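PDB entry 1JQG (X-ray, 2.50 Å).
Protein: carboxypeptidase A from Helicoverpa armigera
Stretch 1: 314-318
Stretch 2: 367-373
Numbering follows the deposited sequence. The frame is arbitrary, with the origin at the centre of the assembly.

Stretch 1 (314-318) YGYGN
Stretch 2, residues 367-373: SDYAMQA

A single, very short hydrogen bond anchors this contact: the backbone N of Gly317 donates to OD1 of Asp368 over 2.6 Å, with an N-H...acceptor angle of 170°. It joins a loop to a helix that begins before Ser367 and runs through Ala373, its Met371 N to Ser367 O bond measuring 3.1 Å. The closest CA atoms are those of Tyr316 and Asp368, 5.4 Å apart.

Asp368 (phi/psi -66/-40) has its CA-to-CB bond sideways to the loop; chi1 of -80° (m) and chi2 of 173° bring the carboxylate to the loop backbone. Its OD2 lies 3.7 Å from C of Gly315. A carboxylate suits this buried position because it supplies an acceptor to the Gly317 amide.

The loop is extended at Tyr316 (-176/123) and turns at Gly317 (-44/-23). Gly315, at 119/-110, adopts angles that call for glycine: a CB would jam against the preceding carbonyl O. At Gly317, an ideal CB would stand 3.6 Å from Asp368 OD1.

Tyr316 loses 90 Å² to the helix, the largest share of the 261 Å² buried in total. Its CA-to-CB bond is sideways, but chi1 of -79° (m) and chi2 of -40° carry the ring along the helix. The ring edge meets the backbone, CE1 approaching Asp368 O at 3.1 Å, while that carbonyl also accepts the helical bond from Gln372 N (3.2 Å between N and O). Tyr316 OH lies 3.5 Å from Gln372 N, but the angle is too poor for a hydrogen bond.

The CA-to-CB bond of Met371 points toward the loop; chi1 is 176° (t), while chi2 (118°) and chi3 (-143°) fall between wells. Its flexible, apolar chain packs obliquely on the tyrosine: CG is 3.5 Å from Tyr316 CZ and a tight 3.0 Å from Tyr316 OH, and SD sits 5.3 Å from the ring centroid, 33° off the normal.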

# COMPACT_ATOMS: atom_id res chain seq x y z
N TYR A 314 8.10 -8.23 -6.39
CA TYR A 314 8.16 -9.53 -5.72
C TYR A 314 9.59 -9.83 -5.36
O TYR A 314 10.48 -8.98 -5.50
CB TYR A 314 7.66 -10.64 -6.68
CG TYR A 314 8.55 -10.76 -7.95
CD1 TYR A 314 9.76 -11.47 -7.91
CD2 TYR A 314 8.15 -10.15 -9.16
CE1 TYR A 314 10.56 -11.57 -9.06
CE2 TYR A 314 8.96 -10.24 -10.30
CZ TYR A 314 10.17 -10.95 -10.25
OH TYR A 314 10.97 -11.03 -11.35
N GLY A 315 9.80 -11.02 -4.89
CA GLY A 315 11.14 -11.50 -4.59
C GLY A 315 11.28 -11.85 -3.18
O GLY A 315 10.72 -12.85 -2.75
N TYR A 316 12.03 -10.98 -2.64
CA TYR A 316 12.41 -10.88 -1.26
C TYR A 316 13.23 -9.57 -1.26
O TYR A 316 14.18 -9.39 -1.99
CB TYR A 316 13.18 -12.14 -0.82
CG TYR A 316 12.26 -13.36 -0.52
CD1 TYR A 316 11.02 -13.21 0.16
CD2 TYR A 316 12.66 -14.64 -0.92
CE1 TYR A 316 10.20 -14.34 0.42
CE2 TYR A 316 11.85 -15.76 -0.66
CZ TYR A 316 10.63 -15.61 0.01
OH TYR A 316 9.86 -16.71 0.25
N GLY A 317 12.86 -8.62 -0.45
CA GLY A 317 13.54 -7.28 -0.40
C GLY A 317 15.09 -7.37 -0.42
O GLY A 317 15.79 -6.33 -0.60
N ASN A 318 15.79 -8.39 -0.06
CA ASN A 318 17.22 -8.50 0.16
C ASN A 318 17.99 -8.76 -1.13
O ASN A 318 19.22 -8.69 -1.18
CB ASN A 318 17.57 -9.63 1.15
CG ASN A 318 17.12 -10.98 0.68
OD1 ASN A 318 16.35 -11.05 -0.28
ND2 ASN A 318 17.61 -12.00 1.35
N SER A 367 4.42 -8.94 1.83
CA SER A 367 4.44 -9.87 0.70
C SER A 367 5.57 -10.90 0.80
O SER A 367 5.37 -12.04 0.39
CB SER A 367 4.46 -9.15 -0.64
OG SER A 367 5.59 -8.34 -0.88
N ASP A 368 6.72 -10.49 1.34
CA ASP A 368 7.83 -11.41 1.52
C ASP A 368 7.53 -12.52 2.54
O ASP A 368 7.91 -13.68 2.34
CB ASP A 368 9.10 -10.66 1.94
CG ASP A 368 9.81 -10.02 0.78
OD1 ASP A 368 10.78 -9.27 0.97
OD2 ASP A 368 9.43 -10.17 -0.39
N TYR A 369 6.86 -12.15 3.63
CA TYR A 369 6.52 -13.07 4.68
C TYR A 369 5.47 -14.09 4.20
O TYR A 369 5.67 -15.29 4.42
CB TYR A 369 6.05 -12.37 5.96
CG TYR A 369 5.52 -13.34 7.02
CD1 TYR A 369 6.37 -13.97 7.92
CD2 TYR A 369 4.18 -13.65 7.14
CE1 TYR A 369 5.93 -14.84 8.89
CE2 TYR A 369 3.68 -14.51 8.08
CZ TYR A 369 4.57 -15.11 8.95
OH TYR A 369 4.08 -15.97 9.89
N ALA A 370 4.45 -13.60 3.53
CA ALA A 370 3.39 -14.40 2.96
C ALA A 370 3.91 -15.44 1.98
O ALA A 370 3.44 -16.57 2.01
CB ALA A 370 2.45 -13.49 2.15
N MET A 371 4.89 -15.04 1.18
CA MET A 371 5.63 -15.92 0.28
C MET A 371 6.38 -17.02 1.03
O MET A 371 6.42 -18.15 0.59
CB MET A 371 6.61 -15.10 -0.56
CG MET A 371 7.47 -15.96 -1.46
SD MET A 371 7.21 -15.60 -3.20
CE MET A 371 7.38 -17.32 -3.75
N GLN A 372 6.96 -16.68 2.17
CA GLN A 372 7.74 -17.60 2.97
C GLN A 372 6.88 -18.57 3.77
O GLN A 372 7.22 -19.73 4.05
CB GLN A 372 8.63 -16.81 3.94
CG GLN A 372 9.40 -17.64 4.93
CD GLN A 372 9.98 -16.85 6.08
OE1 GLN A 372 9.28 -16.23 6.88
NE2 GLN A 372 11.31 -16.84 6.23
N ALA A 373 5.71 -18.11 4.21
CA ALA A 373 4.85 -19.01 5.00
C ALA A 373 3.60 -19.53 4.31
O ALA A 373 2.97 -20.34 4.98
CB ALA A 373 4.49 -18.29 6.29